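Local coordinates for protein tyrosine recombinase XerH (Helicobacter pylori, PDB 5JK0) that cuts and rejoins recombining DNA molecules at specific sites as a tyrosine recombinase, taking part in chromosome segregation, at residues L78-F83 against I131-L136; Y26-L31 against L71-Y76; R200-I205 against L258-I263. One frame throughout, in Å; residues are numbered along the deposited sequence.

Contact 1: residues L78-F83 against I131-L136; sequences LPLLKF and IALLGL
Pro79 opens the contact by setting CB of its ring against CB of Ala132 at 4.1 Å, the two residues facing each other where the helices cross. The proline sits inside helix 74-93, which kinks at this point because its nitrogen has no hydrogen to give to the preceding turn. One residue on, Leu80 touches three residues of the other helix. Its CG stands anti to the carbonyl carbon (chi1 -65°), and the two methyls then divide the work. CD2 drops onto the other helix between all three: it lies 3.8 Å from Ala132 O, and is 4.0 Å from Leu133 CD2 and the same distance from Leu136 CD2. CD1 rests on Leu136 CB, also at 4.0 Å, as the two leucine side chains slide past each other in opposite directions. This is helix-on-helix packing inside the core-binding domain of the recombinase, an all-helical unit here; the axes of the two segments pass 9.4 Å apart at closest approach and cross at -74°. No hydrogen bond crosses between the two segments; the contact is apolar. A turn beyond Pro79, Phe83 closes the patch: its ring carbon CG meets Leu133 CD2 at 4.2 Å, the methyl approaching the ring obliquely. Phe83 also stacks edge-to-face on Phe113 of helix 107-117, the helix whose Phe113 and Leu114 touch Leu133. Ile20 and Phe23 of helix 12-30 pack on Leu136, and Phe23 reaches Leu80 as well.

Contact 2: residues Y26-L31 against L71-Y76; sequences YKCTSL and LGINTY. With nucleotides of chain G.
Cys28 and Ile73 come within 6.5 Å of each other CA to CA, and Leu31 and Gly72 within 6.3 Å, where the last turn of helix 12-30 meets the turn leading into helix 74-93. Leu31 is the first residue to leave helical angles, and its CD1 lies 3.5 Å from Gly72 O. Ile73 sends CD1 between two neighbours of the first segment, meeting Cys28 SG at 3.8 Å and touching Lys27 CB more loosely. The Lys27 chain, bent at both chi2 and chi3, crosses the Tyr76 side chain at about a right angle and lays CE over one face of the ring in a CH-pi contact, 4.0 Å from the centroid and shifted toward the rim. From there NZ gives a hydrogen bond of 2.7 Å to OP2 of DT19 of chain G. Tyr76 OH is very close to the same oxygen, but the short distance leaves that bond doubtful. Leu31 CD2 packs nearby against DT19 and DT20 of chain G. The two residues just before Tyr76 meet bases. Thr75 OG1 hydrogen-bonds O4 of DT20 of chain G at 2.8 Å, and Asn74 ND2 bonds O4 of DT21 of chain G in a nearly straight line (173°). Asn74 ND2 also bonds Leu71 O, in the amide plane, which fixes the rotation of the amide; its OD1 accepts from N6 of an adenine. Thymine O4 and adenine N6 both lie in the major groove, where the start of helix 74-93 is inserted. Around this junction, helix 55-68 brings Cys62 and Arg66 against Ile73, helix 39-48 sets Leu46 on Cys28, and Leu24 of helix 12-30 packs on both Ile73 and Tyr76.

Contact 3: residues R200-I205 against L258-I263; sequences RNRLLI and LKEWLI. With nucleotides of chain H.
The aliphatic chain of Arg200 lies over one face of the Trp261 indole, joining helix 255-264 to helix 198-211 in the catalytic domain of the tyrosine recombinase fold; the chain between them includes a three-stranded antiparallel sheet. The axes of the two segments pass 9.5 Å apart at closest approach, with their directions 135° from each other. The central interaction is CH-pi: Arg200 CB sits 3.6 Å from the centroid of the six-membered ring of Trp261, over the face. The arginine chain starts with CG anti to the backbone N (chi1 179°) and runs side by side with the indole, CG and CD touching its far rim at CZ2 and CH2. Apolar packing continues at Leu203, whose CD2 serves two partners, Trp261 CD1 and Leu258 CD1, each at 3.7 Å. Charge plays a lesser part: Arg202 NH1 and Glu260 OE1 are 4.2 Å apart, too far for a salt bridge, and Arg202 pairs instead with Asp189 through NH2. Hydrogen bonding concerns the ends of the side chains. Trp261 NE1 donates to Leu275 O, fixing the ring that supports Arg200. Beyond the ring, the arginine head goes to DNA. NH2 bonds OP2 of DG4 of chain H at 2.7 Å, and NH1 adds a weak bond to the same oxygen while also donating to Cys277 O. Asn201, the next residue in the helix, steadies the guanidinium from another edge: NE of Arg200 gives its hydrogen to Asn201 OD1 at 3.0 Å, in the guanidinium plane and nearly along the C=O axis.

How the contacts relate
Contacts 1 and 2 share helix 74-93 and touch: Tyr76 CD1 lies 3.9 Å from Ala132 CA, and Ala132 CB packs on Thr75 O. The start of that helix meets bases and a phosphate in contact 2, while its following turn packs on helix 123-143 in contact 1, so the DNA-reading end and the buried helix crossing are continuous. Contact 3 belongs to the other domain, its centre about 43 Å from that of contact 1 and 35 Å from that of contact 2. Both domains touch bound DNA, contact 2 through chain G and contact 3 through a phosphate of chain H. All three lie away from the predicted active-site residues, including the tyrosine nucleophile Tyr345.

Contact 1: residues L78-F83 against I131-L136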
loop_
_atom_site.group_PDB
_atom_site.type_symbol
_atom_site.label_atom_id
_atom_site.label_comp_id
_atom_site.label_asym_id
_atom_site.label_seq_id
_atom_site.Cartn_x
_atom_site.Cartn_y
_atom_site.Cartn_z
ATOM N N LEU D 78 10.484 27.688 6.997
ATOM C CA LEU D 78 11.010 27.184 8.266
ATOM C C LEU D 78 11.839 25.892 8.152
ATOM O O LEU D 78 12.921 25.819 8.733
ATOM C CB LEU D 78 9.866 26.979 9.267
ATOM C CG LEU D 78 10.251 26.464 10.658
ATOM C CD1 LEU D 78 9.624 27.322 11.744
ATOM C CD2 LEU D 78 9.839 25.009 10.825
ATOM N N PRO D 79 11.346 24.871 7.417
ATOM C CA PRO D 79 12.145 23.637 7.371
ATOM C C PRO D 79 13.540 23.815 6.765
ATOM O O PRO D 79 14.477 23.141 7.192
ATOM C CB PRO D 79 11.300 22.706 6.495
ATOM C CG PRO D 79 9.914 23.211 6.639
ATOM C CD PRO D 79 10.054 24.698 6.727
ATOM N N LEU D 80 13.676 24.712 5.793
ATOM C CA LEU D 80 14.965 24.920 5.137
ATOM C C LEU D 80 15.914 25.753 5.998
ATOM O O LEU D 80 17.128 25.563 5.954
ATOM C CB LEU D 80 14.769 25.578 3.770
ATOM C CG LEU D 80 14.022 24.723 2.741
ATOM C CD1 LEU D 80 14.073 25.363 1.361
ATOM C CD2 LEU D 80 14.580 23.306 2.700
ATOM N N LEU D 81 15.362 26.674 6.782
ATOM C CA LEU D 81 16.170 27.453 7.713
ATOM C C LEU D 81 16.666 26.560 8.847
ATOM O O LEU D 81 17.746 26.778 9.397
ATOM C CB LEU D 81 15.376 28.635 8.269
ATOM C CG LEU D 81 14.930 29.685 7.250
ATOM C CD1 LEU D 81 14.244 30.849 7.943
ATOM C CD2 LEU D 81 16.113 30.170 6.426
ATOM N N LYS D 82 15.867 25.554 9.191
ATOM C CA LYS D 82 16.266 24.561 10.181
ATOM C C LYS D 82 17.451 23.746 9.675
ATOM O O LYS D 82 18.364 23.423 10.435
ATOM C CB LYS D 82 15.101 23.626 10.519
ATOM C CG LYS D 82 13.962 24.277 11.287
ATOM C CD LYS D 82 14.391 24.692 12.681
ATOM C CE LYS D 82 13.209 25.214 13.481
ATOM N NZ LYS D 82 12.120 24.199 13.576
ATOM N N PHE D 83 17.429 23.420 8.386
ATOM C CA PHE D 83 18.492 22.622 7.785
ATOM C C PHE D 83 19.800 23.398 7.708
ATOM O O PHE D 83 20.878 22.827 7.887
ATOM C CB PHE D 83 18.096 22.141 6.388
ATOM C CG PHE D 83 19.198 21.413 5.674
ATOM C CD1 PHE D 83 19.612 20.165 6.109
ATOM C CD2 PHE D 83 19.830 21.981 4.580
ATOM C CE1 PHE D 83 20.634 19.494 5.463
ATOM C CE2 PHE D 83 20.850 21.314 3.927
ATOM C CZ PHE D 83 21.252 20.069 4.370
ATOM N N ILE D 131 9.164 17.168 1.544
ATOM C CA ILE D 131 8.801 17.876 0.320
ATOM C C ILE D 131 9.623 19.156 0.157
ATOM O O ILE D 131 10.045 19.501 -0.949
ATOM C CB ILE D 131 7.296 18.222 0.303
ATOM C CG1 ILE D 131 6.457 16.945 0.227
ATOM C CG2 ILE D 131 6.957 19.137 -0.865
ATOM C CD1 ILE D 131 4.968 17.190 0.318
ATOM N N ALA D 132 9.860 19.846 1.269
ATOM C CA ALA D 132 10.648 21.074 1.257
ATOM C C ALA D 132 12.090 20.801 0.841
ATOM O O ALA D 132 12.645 21.502 -0.007
ATOM C CB ALA D 132 10.607 21.743 2.621
ATOM N N LEU D 133 12.688 19.776 1.444
ATOM C CA LEU D 133 14.064 19.394 1.137
ATOM C C LEU D 133 14.212 18.948 -0.315
ATOM O O LEU D 133 15.189 19.293 -0.981
ATOM C CB LEU D 133 14.534 18.278 2.075
ATOM C CG LEU D 133 14.773 18.651 3.540
ATOM C CD1 LEU D 133 15.030 17.404 4.373
ATOM C CD2 LEU D 133 15.934 19.628 3.668
ATOM N N LEU D 134 13.240 18.180 -0.796
ATOM C CA LEU D 134 13.254 17.701 -2.174
ATOM C C LEU D 134 13.187 18.860 -3.160
ATOM O O LEU D 134 13.854 18.844 -4.193
ATOM C CB LEU D 134 12.091 16.736 -2.423
ATOM C CG LEU D 134 12.180 15.359 -1.762
ATOM C CD1 LEU D 134 10.941 14.535 -2.075
ATOM C CD2 LEU D 134 13.440 14.629 -2.204
ATOM N N GLY D 135 12.379 19.865 -2.834
ATOM C CA GLY D 135 12.216 21.023 -3.693
ATOM C C GLY D 135 13.476 21.859 -3.814
ATOM O O GLY D 135 13.797 22.358 -4.893
ATOM N N LEU D 136 14.194 22.011 -2.705
ATOM C CA LEU D 136 15.403 22.827 -2.682
ATOM C C LEU D 136 16.493 22.261 -3.587
ATOM O O LEU D 136 17.056 22.977 -4.413
ATOM C CB LEU D 136 15.937 22.956 -1.254
ATOM C CG LEU D 136 17.267 23.701 -1.108
ATOM C CD1 LEU D 136 17.142 25.139 -1.597
ATOM C CD2 LEU D 136 17.761 23.663 0.333
#

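Contact 2: residues Y26-L31 against L71-Y76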
loop_
_atom_site.group_PDB
_atom_site.type_symbol
_atom_site.label_atom_id
_atom_site.label_comp_id
_atom_site.label_asym_id
_atom_site.label_seq_id
_atom_site.Cartn_x
_atom_site.Cartn_y
_atom_site.Cartn_z
ATOM N N TYR D 26 12.016 32.246 -5.655
ATOM C CA TYR D 26 11.346 31.597 -6.774
ATOM C C TYR D 26 9.961 31.105 -6.375
ATOM O O TYR D 26 9.005 31.230 -7.141
ATOM C CB TYR D 26 12.181 30.429 -7.302
ATOM C CG TYR D 26 11.386 29.456 -8.143
ATOM C CD1 TYR D 26 10.956 29.803 -9.418
ATOM C CD2 TYR D 26 11.064 28.194 -7.663
ATOM C CE1 TYR D 26 10.226 28.920 -10.190
ATOM C CE2 TYR D 26 10.335 27.303 -8.428
ATOM C CZ TYR D 26 9.920 27.671 -9.691
ATOM O OH TYR D 26 9.195 26.789 -10.458
ATOM N N LYS D 27 9.861 30.546 -5.174
ATOM C CA LYS D 27 8.587 30.045 -4.675
ATOM C C LYS D 27 7.601 31.188 -4.462
ATOM O O LYS D 27 6.404 31.028 -4.681
ATOM C CB LYS D 27 8.783 29.265 -3.374
ATOM C CG LYS D 27 9.722 28.075 -3.500
ATOM C CD LYS D 27 9.280 27.120 -4.597
ATOM C CE LYS D 27 7.970 26.434 -4.249
ATOM N NZ LYS D 27 7.563 25.454 -5.296
ATOM N N CYS D 28 8.109 32.343 -4.047
ATOM C CA CYS D 28 7.263 33.512 -3.828
ATOM C C CYS D 28 6.611 33.989 -5.123
ATOM O O CYS D 28 5.508 34.536 -5.106
ATOM C CB CYS D 28 8.069 34.652 -3.202
ATOM S SG CYS D 28 8.415 34.444 -1.442
ATOM N N THR D 29 7.293 33.775 -6.242
ATOM C CA THR D 29 6.785 34.210 -7.538
ATOM C C THR D 29 5.987 33.112 -8.238
ATOM O O THR D 29 5.167 33.394 -9.112
ATOM C CB THR D 29 7.928 34.667 -8.465
ATOM O OG1 THR D 29 8.820 33.572 -8.710
ATOM C CG2 THR D 29 8.702 35.814 -7.832
ATOM N N SER D 30 6.225 31.862 -7.851
ATOM C CA SER D 30 5.567 30.729 -8.493
ATOM C C SER D 30 4.321 30.271 -7.736
ATOM O O SER D 30 3.338 29.854 -8.347
ATOM C CB SER D 30 6.545 29.560 -8.644
ATOM O OG SER D 30 7.007 29.113 -7.382
ATOM N N LEU D 31 4.364 30.340 -6.409
ATOM C CA LEU D 31 3.206 29.969 -5.600
ATOM C C LEU D 31 2.117 31.030 -5.715
ATOM O O LEU D 31 2.371 32.143 -6.177
ATOM C CB LEU D 31 3.600 29.767 -4.135
ATOM C CG LEU D 31 4.519 28.579 -3.838
ATOM C CD1 LEU D 31 4.880 28.530 -2.358
ATOM C CD2 LEU D 31 3.876 27.273 -4.280
ATOM N N LEU D 71 0.543 32.890 1.508
ATOM C CA LEU D 71 0.474 31.831 2.512
ATOM C C LEU D 71 1.377 30.635 2.219
ATOM O O LEU D 71 1.901 30.009 3.140
ATOM C CB LEU D 71 -0.970 31.346 2.652
ATOM C CG LEU D 71 -2.020 32.418 2.948
ATOM C CD1 LEU D 71 -3.410 31.803 2.999
ATOM C CD2 LEU D 71 -1.697 33.136 4.248
ATOM N N GLY D 72 1.553 30.322 0.941
ATOM C CA GLY D 72 2.272 29.126 0.535
ATOM C C GLY D 72 3.727 29.045 0.962
ATOM O O GLY D 72 4.305 27.959 1.005
ATOM N N ILE D 73 4.321 30.189 1.287
ATOM C CA ILE D 73 5.744 30.244 1.604
ATOM C C ILE D 73 6.070 29.585 2.949
ATOM O O ILE D 73 7.208 29.178 3.186
ATOM C CB ILE D 73 6.255 31.707 1.608
ATOM C CG1 ILE D 73 7.784 31.752 1.572
ATOM C CG2 ILE D 73 5.712 32.471 2.807
ATOM C CD1 ILE D 73 8.386 31.065 0.365
ATOM N N ASN D 74 5.070 29.460 3.818
ATOM C CA ASN D 74 5.290 28.929 5.162
ATOM C C ASN D 74 5.710 27.461 5.161
ATOM O O ASN D 74 6.380 26.994 6.084
ATOM C CB ASN D 74 4.032 29.101 6.019
ATOM C CG ASN D 74 3.053 27.952 5.863
ATOM O OD1 ASN D 74 3.086 26.987 6.629
ATOM N ND2 ASN D 74 2.173 28.050 4.871
ATOM N N THR D 75 5.314 26.739 4.117
ATOM C CA THR D 75 5.598 25.313 4.015
ATOM C C THR D 75 7.077 25.056 3.721
ATOM O O THR D 75 7.621 24.013 4.087
ATOM C CB THR D 75 4.733 24.657 2.917
ATOM O OG1 THR D 75 3.360 25.023 3.109
ATOM C CG2 THR D 75 4.854 23.139 2.959
ATOM N N TYR D 76 7.728 26.020 3.078
ATOM C CA TYR D 76 9.110 25.845 2.643
ATOM C C TYR D 76 10.121 26.597 3.508
ATOM O O TYR D 76 11.259 26.154 3.664
ATOM C CB TYR D 76 9.260 26.288 1.187
ATOM C CG TYR D 76 8.529 25.406 0.201
ATOM C CD1 TYR D 76 9.140 24.281 -0.338
ATOM C CD2 TYR D 76 7.227 25.696 -0.190
ATOM C CE1 TYR D 76 8.478 23.470 -1.239
ATOM C CE2 TYR D 76 6.557 24.890 -1.092
ATOM C CZ TYR D 76 7.187 23.778 -1.612
ATOM O OH TYR D 76 6.525 22.970 -2.510
ATOM P P DT G 19 4.783 23.071 -5.644
ATOM O OP1 DT G 19 5.356 22.756 -6.970
ATOM O OP2 DT G 19 5.609 23.763 -4.627
ATOM O "O5'" DT G 19 3.449 23.932 -5.840
ATOM C "C5'" DT G 19 2.433 23.469 -6.729
ATOM C "C4'" DT G 19 1.048 23.628 -6.116
ATOM O "O4'" DT G 19 0.832 22.597 -5.118
ATOM C "C3'" DT G 19 0.788 24.967 -5.416
ATOM O "O3'" DT G 19 -0.446 25.513 -5.860
ATOM C "C2'" DT G 19 0.738 24.594 -3.934
ATOM C "C1'" DT G 19 0.212 23.171 -3.996
ATOM N N1 DT G 19 0.551 22.353 -2.798
ATOM C C2 DT G 19 -0.463 21.778 -2.066
ATOM O O2 DT G 19 -1.643 21.900 -2.347
ATOM N N3 DT G 19 -0.045 21.046 -0.986
ATOM C C4 DT G 19 1.257 20.838 -0.572
ATOM O O4 DT G 19 1.531 20.163 0.415
ATOM C C5 DT G 19 2.272 21.469 -1.383
ATOM C C7 DT G 19 3.721 21.313 -1.031
ATOM C C6 DT G 19 1.874 22.187 -2.444
ATOM P P DT G 20 -0.820 27.041 -5.532
ATOM O OP1 DT G 20 -1.600 27.557 -6.679
ATOM O OP2 DT G 20 0.417 27.733 -5.111
ATOM O "O5'" DT G 20 -1.782 26.937 -4.259
ATOM C "C5'" DT G 20 -3.034 26.271 -4.370
ATOM C "C4'" DT G 20 -3.669 26.072 -3.005
ATOM O "O4'" DT G 20 -2.870 25.156 -2.224
ATOM C "C3'" DT G 20 -3.812 27.343 -2.157
ATOM O "O3'" DT G 20 -5.192 27.625 -1.935
ATOM C "C2'" DT G 20 -3.075 27.017 -0.846
ATOM C "C1'" DT G 20 -3.000 25.499 -0.872
ATOM N N1 DT G 20 -1.833 24.943 -0.126
ATOM C C2 DT G 20 -2.056 24.128 0.958
ATOM O O2 DT G 20 -3.170 23.827 1.350
ATOM N N3 DT G 20 -0.921 23.669 1.573
ATOM C C4 DT G 20 0.388 23.942 1.221
ATOM O O4 DT G 20 1.344 23.483 1.838
ATOM C C5 DT G 20 0.553 24.806 0.075
ATOM C C7 DT G 20 1.927 25.173 -0.402
ATOM C C6 DT G 20 -0.553 25.260 -0.536
ATOM P P DT G 21 -5.639 28.898 -1.060
ATOM O OP1 DT G 21 -6.903 29.402 -1.638
ATOM O OP2 DT G 21 -4.485 29.815 -0.929
ATOM O "O5'" DT G 21 -5.952 28.275 0.380
ATOM C "C5'" DT G 21 -6.936 27.253 0.505
ATOM C "C4'" DT G 21 -6.870 26.589 1.869
ATOM O "O4'" DT G 21 -5.571 26.013 2.069
ATOM C "C3'" DT G 21 -7.060 27.525 3.055
ATOM O "O3'" DT G 21 -8.429 27.551 3.443
ATOM C "C2'" DT G 21 -6.179 26.912 4.158
ATOM C "C1'" DT G 21 -5.407 25.797 3.446
ATOM N N1 DT G 21 -3.954 25.786 3.770
ATOM C C2 DT G 21 -3.498 24.957 4.766
ATOM O O2 DT G 21 -4.226 24.214 5.399
ATOM N N3 DT G 21 -2.151 25.024 4.996
ATOM C C4 DT G 21 -1.232 25.824 4.344
ATOM O O4 DT G 21 -0.037 25.812 4.623
ATOM C C5 DT G 21 -1.776 26.674 3.310
ATOM C C7 DT G 21 -0.875 27.586 2.533
ATOM C C6 DT G 21 -3.096 26.616 3.077
#

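Contact 3: residues R200-I205 against L258-I263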
loop_
_atom_site.group_PDB
_atom_site.type_symbol
_atom_site.label_atom_id
_atom_site.label_comp_id
_atom_site.label_asym_id
_atom_site.label_seq_id
_atom_site.Cartn_x
_atom_site.Cartn_y
_atom_site.Cartn_z
ATOM N N ARG D 200 -22.406 40.782 14.077
ATOM C CA ARG D 200 -21.437 40.383 13.063
ATOM C C ARG D 200 -21.034 38.917 13.193
ATOM O O ARG D 200 -21.025 38.177 12.210
ATOM C CB ARG D 200 -20.192 41.267 13.148
ATOM C CG ARG D 200 -19.104 40.915 12.149
ATOM C CD ARG D 200 -17.808 41.624 12.495
ATOM N NE ARG D 200 -17.294 41.198 13.795
ATOM C CZ ARG D 200 -16.292 41.791 14.435
ATOM N NH1 ARG D 200 -15.690 42.844 13.899
ATOM N NH2 ARG D 200 -15.893 41.331 15.613
ATOM N N ASN D 201 -20.698 38.507 14.411
ATOM C CA ASN D 201 -20.201 37.158 14.652
ATOM C C ASN D 201 -21.268 36.084 14.471
ATOM O O ASN D 201 -20.988 35.013 13.935
ATOM C CB ASN D 201 -19.598 37.059 16.053
ATOM C CG ASN D 201 -18.348 37.905 16.208
ATOM O OD1 ASN D 201 -18.052 38.753 15.365
ATOM N ND2 ASN D 201 -17.610 37.681 17.288
ATOM N N ARG D 202 -22.488 36.368 14.918
ATOM C CA ARG D 202 -23.581 35.417 14.760
ATOM C C ARG D 202 -23.883 35.175 13.285
ATOM O O ARG D 202 -24.053 34.035 12.860
ATOM C CB ARG D 202 -24.840 35.902 15.480
ATOM C CG ARG D 202 -24.792 35.734 16.989
ATOM C CD ARG D 202 -26.191 35.730 17.579
ATOM N NE ARG D 202 -26.915 36.963 17.283
ATOM C CZ ARG D 202 -28.221 37.122 17.469
ATOM N NH1 ARG D 202 -28.799 38.278 17.177
ATOM N NH2 ARG D 202 -28.950 36.123 17.947
ATOM N N LEU D 203 -23.938 36.253 12.509
ATOM C CA LEU D 203 -24.202 36.152 11.078
ATOM C C LEU D 203 -23.088 35.392 10.362
ATOM O O LEU D 203 -23.352 34.587 9.472
ATOM C CB LEU D 203 -24.367 37.544 10.463
ATOM C CG LEU D 203 -24.607 37.598 8.952
ATOM C CD1 LEU D 203 -25.868 36.836 8.574
ATOM C CD2 LEU D 203 -24.685 39.038 8.471
ATOM N N LEU D 204 -21.847 35.647 10.763
ATOM C CA LEU D 204 -20.687 35.011 10.145
ATOM C C LEU D 204 -20.689 33.499 10.340
ATOM O O LEU D 204 -20.496 32.740 9.389
ATOM C CB LEU D 204 -19.393 35.605 10.708
ATOM C CG LEU D 204 -18.082 34.962 10.251
ATOM C CD1 LEU D 204 -17.942 35.038 8.738
ATOM C CD2 LEU D 204 -16.893 35.621 10.933
ATOM N N ILE D 205 -20.910 33.068 11.577
ATOM C CA ILE D 205 -20.859 31.651 11.920
ATOM C C ILE D 205 -22.044 30.879 11.340
ATOM O O ILE D 205 -21.881 29.760 10.855
ATOM C CB ILE D 205 -20.810 31.454 13.451
ATOM C CG1 ILE D 205 -19.554 32.114 14.023
ATOM C CG2 ILE D 205 -20.834 29.976 13.811
ATOM C CD1 ILE D 205 -19.361 31.896 15.506
ATOM N N LEU D 258 -28.742 39.746 8.936
ATOM C CA LEU D 258 -28.105 40.504 7.865
ATOM C C LEU D 258 -28.558 41.960 7.864
ATOM O O LEU D 258 -27.751 42.869 7.675
ATOM C CB LEU D 258 -28.397 39.860 6.508
ATOM C CG LEU D 258 -27.748 40.520 5.290
ATOM C CD1 LEU D 258 -26.234 40.523 5.425
ATOM C CD2 LEU D 258 -28.174 39.820 4.009
ATOM N N LYS D 259 -29.851 42.177 8.078
ATOM C CA LYS D 259 -30.397 43.527 8.134
ATOM C C LYS D 259 -29.835 44.291 9.329
ATOM O O LYS D 259 -29.496 45.468 9.222
ATOM C CB LYS D 259 -31.925 43.489 8.203
ATOM N N GLU D 260 -29.731 43.608 10.464
ATOM C CA GLU D 260 -29.244 44.225 11.692
ATOM C C GLU D 260 -27.757 44.559 11.608
ATOM O O GLU D 260 -27.321 45.611 12.076
ATOM C CB GLU D 260 -29.507 43.306 12.886
ATOM C CG GLU D 260 -29.063 43.878 14.222
ATOM C CD GLU D 260 -29.314 42.928 15.375
ATOM O OE1 GLU D 260 -29.788 41.800 15.126
ATOM O OE2 GLU D 260 -29.038 43.310 16.533
ATOM N N TRP D 261 -26.983 43.660 11.006
ATOM C CA TRP D 261 -25.538 43.843 10.907
ATOM C C TRP D 261 -25.162 44.960 9.937
ATOM O O TRP D 261 -24.262 45.753 10.217
ATOM C CB TRP D 261 -24.861 42.534 10.491
ATOM C CG TRP D 261 -23.470 42.714 9.952
ATOM C CD1 TRP D 261 -23.004 42.296 8.739
ATOM C CD2 TRP D 261 -22.370 43.367 10.601
ATOM N NE1 TRP D 261 -21.683 42.641 8.595
ATOM C CE2 TRP D 261 -21.271 43.303 9.721
ATOM C CE3 TRP D 261 -22.209 44.000 11.838
ATOM C CZ2 TRP D 261 -20.027 43.846 10.041
ATOM C CZ3 TRP D 261 -20.975 44.540 12.152
ATOM C CH2 TRP D 261 -19.899 44.457 11.258
ATOM N N LEU D 262 -25.852 45.024 8.802
ATOM C CA LEU D 262 -25.580 46.054 7.802
ATOM C C LEU D 262 -25.830 47.455 8.355
ATOM O O LEU D 262 -25.202 48.421 7.923
ATOM C CB LEU D 262 -26.428 45.826 6.551
ATOM C CG LEU D 262 -25.994 44.663 5.656
ATOM C CD1 LEU D 262 -26.950 44.502 4.484
ATOM C CD2 LEU D 262 -24.568 44.863 5.168
ATOM N N ILE D 263 -26.749 47.557 9.309
ATOM C CA ILE D 263 -27.024 48.828 9.969
ATOM C C ILE D 263 -25.850 49.240 10.850
ATOM O O ILE D 263 -25.369 50.371 10.776
ATOM C CB ILE D 263 -28.302 48.759 10.826
ATOM C CG1 ILE D 263 -29.530 48.561 9.936
ATOM C CG2 ILE D 263 -28.458 50.022 11.656
ATOM C CD1 ILE D 263 -30.819 48.384 10.708
ATOM P P DG H 4 -12.363 42.982 16.399
ATOM O OP1 DG H 4 -11.663 43.832 15.412
ATOM O OP2 DG H 4 -13.838 42.863 16.348
ATOM O "O5'" DG H 4 -11.750 41.501 16.350
ATOM C "C5'" DG H 4 -10.682 41.184 15.456
ATOM C "C4'" DG H 4 -9.350 41.692 15.986
ATOM O "O4'" DG H 4 -9.223 41.360 17.385
ATOM C "C3'" DG H 4 -8.128 41.071 15.339
ATOM O "O3'" DG H 4 -7.806 41.758 14.137
ATOM C "C2'" DG H 4 -7.052 41.278 16.405
ATOM C "C1'" DG H 4 -7.851 41.241 17.716
ATOM N N9 DG H 4 -7.660 40.017 18.494
ATOM C C8 DG H 4 -8.639 39.164 18.948
ATOM N N7 DG H 4 -8.174 38.151 19.624
ATOM C C5 DG H 4 -6.798 38.340 19.623
ATOM C C6 DG H 4 -5.770 37.558 20.201
ATOM O O6 DG H 4 -5.876 36.508 20.849
ATOM N N1 DG H 4 -4.511 38.106 19.965
ATOM C C2 DG H 4 -4.276 39.262 19.259
ATOM N N2 DG H 4 -2.993 39.631 19.135
ATOM N N3 DG H 4 -5.231 40.005 18.713
ATOM C C4 DG H 4 -6.464 39.486 18.933
#